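Local structure of OLD nuclease (Thermus scotoductus, 6P74) at residues Gln287-Asp299 and Tyr307-Arg319. The protein degrades linear and supercoiled double-stranded DNA in the 5'-to-3' direction, nicks and linearizes circular DNA, and has DNA-stimulated ATPase activity. Sequence-based numbering, arbitrary orientation.
Sequences QRYFYRLLCEMAD and YSTHSPIFADVNR. With SO4 (sulfate ion), chain J.
The helix 287-299 and the loop that leaves strand 304-308 come closest where Y291 faces F314, their CA atoms 5.9 Å apart. The helix is the crossover of the beta-alpha-beta unit 272-276, 284-299, 304-308 in the P-loop ATPase domain, and the loop follows its last strand, doubling back along the helix. Y291 sits at the middle. Its CG stands anti to the backbone N (chi1 -180°), which turns the ring off the helix toward the loop; there C295 SG lies on one face and the carbonyl O of I313 on the other. The CA of F314 also lies over a face of this ring, 4.1 Å from its centroid, while CB of Y291 packs over the F314 ring, a reciprocal pair of CH-pi contacts. The two rings themselves make an offset edge-to-face stack, the Y291 edge toward the F314 face with planes at 70°. L294 CD1 and F290 CD2 fill in along the edge of the F314 ring, and P278 touches F314 from outside the pair.

At the start of the helix segment, S311 OG donates to Q287 OE1 (2.9 Å) almost in line with the C=O, and accepts from I313 N in an ST turn; Q287 NE2 is taken by the backbone O of L282. I313 CD1 lies over the R288 guanidinium, whose NH2 reaches a sulfate, probably from the crystallisation liquor. At the far end R319, its chain bent at chi3 (-88°), passes over C295 and meets D299 end-on: NH1 to OD1 at 2.9 Å and NH2 to OD2 at 3.0 Å, each oxygen using its syn lone pair and lying in the guanidinium plane.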
loop_
_atom_site.group_PDB
_atom_site.type_symbol
_atom_site.label_atom_id
_atom_site.label_comp_id
_atom_site.label_asym_id
_atom_site.label_seq_id
_atom_site.Cartn_x
_atom_site.Cartn_y
_atom_site.Cartn_z
ATOM N N GLN A 287 -16.070 6.823 20.323
ATOM C CA GLN A 287 -16.111 5.486 19.759
ATOM C C GLN A 287 -17.379 4.779 20.181
ATOM O O GLN A 287 -17.999 4.063 19.387
ATOM C CB GLN A 287 -14.885 4.693 20.193
ATOM C CG GLN A 287 -13.549 5.265 19.719
ATOM C CD GLN A 287 -12.396 4.473 20.318
ATOM O OE1 GLN A 287 -12.492 3.257 20.482
ATOM N NE2 GLN A 287 -11.322 5.161 20.677
ATOM N N ARG A 288 -17.801 5.006 21.418
ATOM C CA ARG A 288 -19.052 4.422 21.871
ATOM C C ARG A 288 -20.222 5.005 21.107
ATOM O O ARG A 288 -21.137 4.280 20.708
ATOM C CB ARG A 288 -19.215 4.627 23.375
ATOM C CG ARG A 288 -18.559 3.525 24.179
ATOM C CD ARG A 288 -18.723 3.682 25.715
ATOM N NE ARG A 288 -17.504 4.207 26.333
ATOM C CZ ARG A 288 -16.485 3.461 26.765
ATOM N NH1 ARG A 288 -16.524 2.125 26.685
ATOM N NH2 ARG A 288 -15.426 4.060 27.293
ATOM N N TYR A 289 -20.203 6.314 20.879
ATOM C CA TYR A 289 -21.277 6.938 20.117
ATOM C C TYR A 289 -21.311 6.401 18.679
ATOM O O TYR A 289 -22.364 6.015 18.173
ATOM C CB TYR A 289 -21.098 8.462 20.173
ATOM C CG TYR A 289 -22.146 9.233 19.430
ATOM C CD1 TYR A 289 -22.061 9.384 18.067
ATOM C CD2 TYR A 289 -23.218 9.812 20.093
ATOM C CE1 TYR A 289 -23.010 10.075 17.368
ATOM C CE2 TYR A 289 -24.183 10.518 19.400
ATOM C CZ TYR A 289 -24.068 10.636 18.026
ATOM O OH TYR A 289 -25.003 11.319 17.282
ATOM N N PHE A 290 -20.149 6.311 18.030
ATOM C CA PHE A 290 -20.081 5.818 16.657
ATOM C C PHE A 290 -20.566 4.365 16.558
ATOM O O PHE A 290 -21.390 4.024 15.696
ATOM C CB PHE A 290 -18.640 5.977 16.151
ATOM C CG PHE A 290 -18.487 5.899 14.654
ATOM C CD1 PHE A 290 -19.578 6.095 13.806
ATOM C CD2 PHE A 290 -17.245 5.630 14.092
ATOM C CE1 PHE A 290 -19.423 6.011 12.430
ATOM C CE2 PHE A 290 -17.084 5.556 12.714
ATOM C CZ PHE A 290 -18.170 5.736 11.883
ATOM N N TYR A 291 -20.066 3.494 17.438
ATOM C CA TYR A 291 -20.482 2.094 17.420
ATOM C C TYR A 291 -21.994 1.957 17.579
ATOM O O TYR A 291 -22.641 1.211 16.839
ATOM C CB TYR A 291 -19.756 1.312 18.516
ATOM C CG TYR A 291 -20.111 -0.167 18.576
ATOM C CD1 TYR A 291 -19.869 -1.006 17.499
ATOM C CD2 TYR A 291 -20.679 -0.721 19.718
ATOM C CE1 TYR A 291 -20.195 -2.365 17.549
ATOM C CE2 TYR A 291 -21.000 -2.077 19.778
ATOM C CZ TYR A 291 -20.750 -2.889 18.692
ATOM O OH TYR A 291 -21.065 -4.230 18.755
ATOM N N ARG A 292 -22.573 2.654 18.556
ATOM C CA ARG A 292 -24.024 2.602 18.730
ATOM C C ARG A 292 -24.744 3.047 17.465
ATOM O O ARG A 292 -25.785 2.489 17.094
ATOM C CB ARG A 292 -24.438 3.476 19.905
ATOM C CG ARG A 292 -25.849 3.191 20.388
ATOM C CD ARG A 292 -26.623 4.469 20.638
ATOM N NE ARG A 292 -26.787 5.242 19.410
ATOM C CZ ARG A 292 -27.832 5.136 18.591
ATOM N NH1 ARG A 292 -28.816 4.280 18.874
ATOM N NH2 ARG A 292 -27.890 5.885 17.487
ATOM N N LEU A 293 -24.195 4.055 16.788
ATOM C CA LEU A 293 -24.789 4.555 15.560
ATOM C C LEU A 293 -24.699 3.519 14.447
ATOM O O LEU A 293 -25.675 3.296 13.719
ATOM C CB LEU A 293 -24.092 5.854 15.169
ATOM C CG LEU A 293 -24.539 6.710 14.009
ATOM C CD1 LEU A 293 -23.727 7.971 14.078
ATOM C CD2 LEU A 293 -24.252 5.995 12.733
ATOM N N LEU A 294 -23.538 2.880 14.301
ATOM C CA LEU A 294 -23.385 1.868 13.270
ATOM C C LEU A 294 -24.298 0.679 13.539
ATOM O O LEU A 294 -24.914 0.143 12.607
ATOM C CB LEU A 294 -21.920 1.440 13.176
ATOM C CG LEU A 294 -21.020 2.553 12.631
ATOM C CD1 LEU A 294 -19.551 2.225 12.816
ATOM C CD2 LEU A 294 -21.319 2.841 11.157
ATOM N N CYS A 295 -24.445 0.293 14.811
ATOM C CA CYS A 295 -25.314 -0.831 15.140
ATOM C C CYS A 295 -26.778 -0.514 14.868
ATOM O O CYS A 295 -27.531 -1.388 14.424
ATOM C CB CYS A 295 -25.141 -1.238 16.600
ATOM S SG CYS A 295 -23.580 -2.021 16.992
ATOM N N GLU A 296 -27.228 0.710 15.164
ATOM C CA GLU A 296 -28.621 1.022 14.862
ATOM C C GLU A 296 -28.879 0.936 13.358
ATOM O O GLU A 296 -29.894 0.377 12.925
ATOM C CB GLU A 296 -29.011 2.394 15.411
ATOM C CG GLU A 296 -30.527 2.645 15.314
ATOM C CD GLU A 296 -30.952 4.085 15.611
ATOM O OE1 GLU A 296 -30.172 4.830 16.239
ATOM O OE2 GLU A 296 -32.078 4.473 15.215
ATOM N N MET A 297 -27.948 1.435 12.541
ATOM C CA MET A 297 -28.165 1.426 11.096
ATOM C C MET A 297 -28.115 0.012 10.531
ATOM O O MET A 297 -28.879 -0.327 9.617
ATOM C CB MET A 297 -27.134 2.308 10.408
ATOM C CG MET A 297 -27.045 3.690 10.999
ATOM S SD MET A 297 -26.573 4.918 9.780
ATOM C CE MET A 297 -24.944 4.374 9.309
ATOM N N ALA A 298 -27.213 -0.823 11.050
ATOM C CA ALA A 298 -27.166 -2.210 10.611
ATOM C C ALA A 298 -28.424 -2.967 11.028
ATOM O O ALA A 298 -28.996 -3.716 10.229
ATOM C CB ALA A 298 -25.921 -2.893 11.164
ATOM N N ASP A 299 -28.870 -2.781 12.272
ATOM C CA ASP A 299 -30.025 -3.529 12.766
ATOM C C ASP A 299 -31.312 -3.094 12.073
ATOM O O ASP A 299 -32.163 -3.929 11.741
ATOM C CB ASP A 299 -30.147 -3.348 14.280
ATOM C CG ASP A 299 -29.027 -4.035 15.054
ATOM O OD1 ASP A 299 -28.262 -4.818 14.442
ATOM O OD2 ASP A 299 -28.911 -3.786 16.276
ATOM N N TYR A 307 -15.909 -4.097 9.022
ATOM C CA TYR A 307 -14.744 -3.340 9.449
ATOM C C TYR A 307 -13.725 -4.215 10.165
ATOM O O TYR A 307 -14.062 -5.236 10.774
ATOM C CB TYR A 307 -15.154 -2.171 10.339
ATOM C CG TYR A 307 -15.926 -2.556 11.571
ATOM C CD1 TYR A 307 -15.270 -2.975 12.718
ATOM C CD2 TYR A 307 -17.304 -2.478 11.598
ATOM C CE1 TYR A 307 -15.963 -3.315 13.847
ATOM C CE2 TYR A 307 -18.006 -2.803 12.721
ATOM C CZ TYR A 307 -17.329 -3.220 13.851
ATOM O OH TYR A 307 -18.028 -3.554 14.988
ATOM N N SER A 308 -12.463 -3.816 10.037
ATOM C CA SER A 308 -11.401 -4.235 10.936
ATOM C C SER A 308 -11.364 -3.274 12.125
ATOM O O SER A 308 -11.739 -2.105 12.012
ATOM C CB SER A 308 -10.052 -4.270 10.212
ATOM O OG SER A 308 -9.678 -2.992 9.709
ATOM N N THR A 309 -10.955 -3.792 13.285
ATOM C CA THR A 309 -10.888 -2.974 14.489
ATOM C C THR A 309 -9.849 -3.526 15.453
ATOM O O THR A 309 -9.562 -4.728 15.476
ATOM C CB THR A 309 -12.240 -2.894 15.209
ATOM O OG1 THR A 309 -12.195 -1.855 16.185
ATOM C CG2 THR A 309 -12.546 -4.199 15.918
ATOM N N HIS A 310 -9.290 -2.617 16.253
ATOM C CA HIS A 310 -8.444 -2.949 17.392
ATOM C C HIS A 310 -9.090 -2.569 18.708
ATOM O O HIS A 310 -8.458 -2.710 19.761
ATOM C CB HIS A 310 -7.095 -2.237 17.285
ATOM C CG HIS A 310 -6.150 -2.876 16.326
ATOM N ND1 HIS A 310 -5.363 -3.956 16.670
ATOM C CD2 HIS A 310 -5.855 -2.589 15.035
ATOM C CE1 HIS A 310 -4.628 -4.310 15.631
ATOM N NE2 HIS A 310 -4.906 -3.495 14.627
ATOM N N SER A 311 -10.307 -2.066 18.671
ATOM C CA SER A 311 -10.948 -1.461 19.822
ATOM C C SER A 311 -11.941 -2.423 20.432
ATOM O O SER A 311 -12.789 -2.959 19.711
ATOM C CB SER A 311 -11.669 -0.180 19.421
ATOM O OG SER A 311 -12.462 0.308 20.497
ATOM N N PRO A 312 -11.885 -2.674 21.740
ATOM C CA PRO A 312 -12.952 -3.462 22.371
ATOM C C PRO A 312 -14.310 -2.760 22.363
ATOM O O PRO A 312 -15.313 -3.365 22.764
ATOM C CB PRO A 312 -12.435 -3.681 23.800
ATOM C CG PRO A 312 -11.456 -2.574 24.031
ATOM C CD PRO A 312 -10.844 -2.257 22.689
ATOM N N ILE A 313 -14.383 -1.503 21.956
ATOM C CA ILE A 313 -15.684 -0.859 21.921
ATOM C C ILE A 313 -16.447 -1.274 20.672
ATOM O O ILE A 313 -17.669 -1.436 20.719
ATOM C CB ILE A 313 -15.507 0.663 22.041
ATOM C CG1 ILE A 313 -15.049 1.011 23.471
ATOM C CG2 ILE A 313 -16.782 1.391 21.683
ATOM C CD1 ILE A 313 -14.126 2.235 23.525
ATOM N N PHE A 314 -15.741 -1.527 19.567
ATOM C CA PHE A 314 -16.346 -1.980 18.317
ATOM C C PHE A 314 -16.414 -3.501 18.185
ATOM O O PHE A 314 -16.983 -4.008 17.208
ATOM C CB PHE A 314 -15.576 -1.403 17.123
ATOM C CG PHE A 314 -15.761 0.072 16.937
ATOM C CD1 PHE A 314 -14.961 0.980 17.624
ATOM C CD2 PHE A 314 -16.740 0.557 16.077
ATOM C CE1 PHE A 314 -15.141 2.345 17.461
ATOM C CE2 PHE A 314 -16.924 1.922 15.898
ATOM C CZ PHE A 314 -16.123 2.819 16.588
ATOM N N ALA A 315 -15.850 -4.253 19.117
ATOM C CA ALA A 315 -15.876 -5.710 19.024
ATOM C C ALA A 315 -16.567 -6.206 20.289
ATOM O O ALA A 315 -15.916 -6.474 21.300
ATOM C CB ALA A 315 -14.490 -6.272 18.845
ATOM N N ASP A 316 -17.895 -6.311 20.216
ATOM C CA ASP A 316 -18.746 -6.586 21.368
ATOM C C ASP A 316 -18.967 -8.087 21.504
ATOM O O ASP A 316 -19.488 -8.720 20.579
ATOM C CB ASP A 316 -20.086 -5.875 21.206
ATOM C CG ASP A 316 -20.795 -5.675 22.515
ATOM O OD1 ASP A 316 -21.029 -6.678 23.242
ATOM O OD2 ASP A 316 -21.100 -4.498 22.820
ATOM N N VAL A 317 -18.608 -8.652 22.665
ATOM C CA VAL A 317 -18.806 -10.088 22.840
ATOM C C VAL A 317 -20.291 -10.445 22.836
ATOM O O VAL A 317 -20.661 -11.564 22.468
ATOM C CB VAL A 317 -18.115 -10.601 24.119
ATOM C CG1 VAL A 317 -18.729 -9.957 25.269
ATOM C CG2 VAL A 317 -18.312 -12.069 24.276
ATOM N N ASN A 318 -21.167 -9.528 23.239
ATOM C CA ASN A 318 -22.588 -9.851 23.236
ATOM C C ASN A 318 -23.136 -9.919 21.825
ATOM O O ASN A 318 -24.206 -10.489 21.606
ATOM C CB ASN A 318 -23.366 -8.833 24.071
ATOM C CG ASN A 318 -22.773 -8.663 25.466
ATOM O OD1 ASN A 318 -23.086 -9.423 26.396
ATOM N ND2 ASN A 318 -21.883 -7.675 25.613
ATOM N N ARG A 319 -22.416 -9.382 20.861
ATOM C CA ARG A 319 -22.818 -9.489 19.469
ATOM C C ARG A 319 -21.713 -10.445 19.010
ATOM O O ARG A 319 -20.596 -10.026 18.692
ATOM C CB ARG A 319 -22.741 -8.100 18.828
ATOM C CG ARG A 319 -23.622 -7.884 17.634
ATOM C CD ARG A 319 -23.568 -6.418 17.220
ATOM N NE ARG A 319 -24.553 -5.578 17.904
ATOM C CZ ARG A 319 -25.697 -5.186 17.343
ATOM N NH1 ARG A 319 -25.986 -5.551 16.093
ATOM N NH2 ARG A 319 -26.542 -4.418 18.019
HETATM S S SO4 J . -13.957 7.170 29.192
HETATM O O1 SO4 J . -14.918 6.657 28.220
HETATM O O2 SO4 J . -14.509 7.054 30.540
HETATM O O3 SO4 J . -13.682 8.572 28.909
HETATM O O4 SO4 J . -12.714 6.410 29.090
#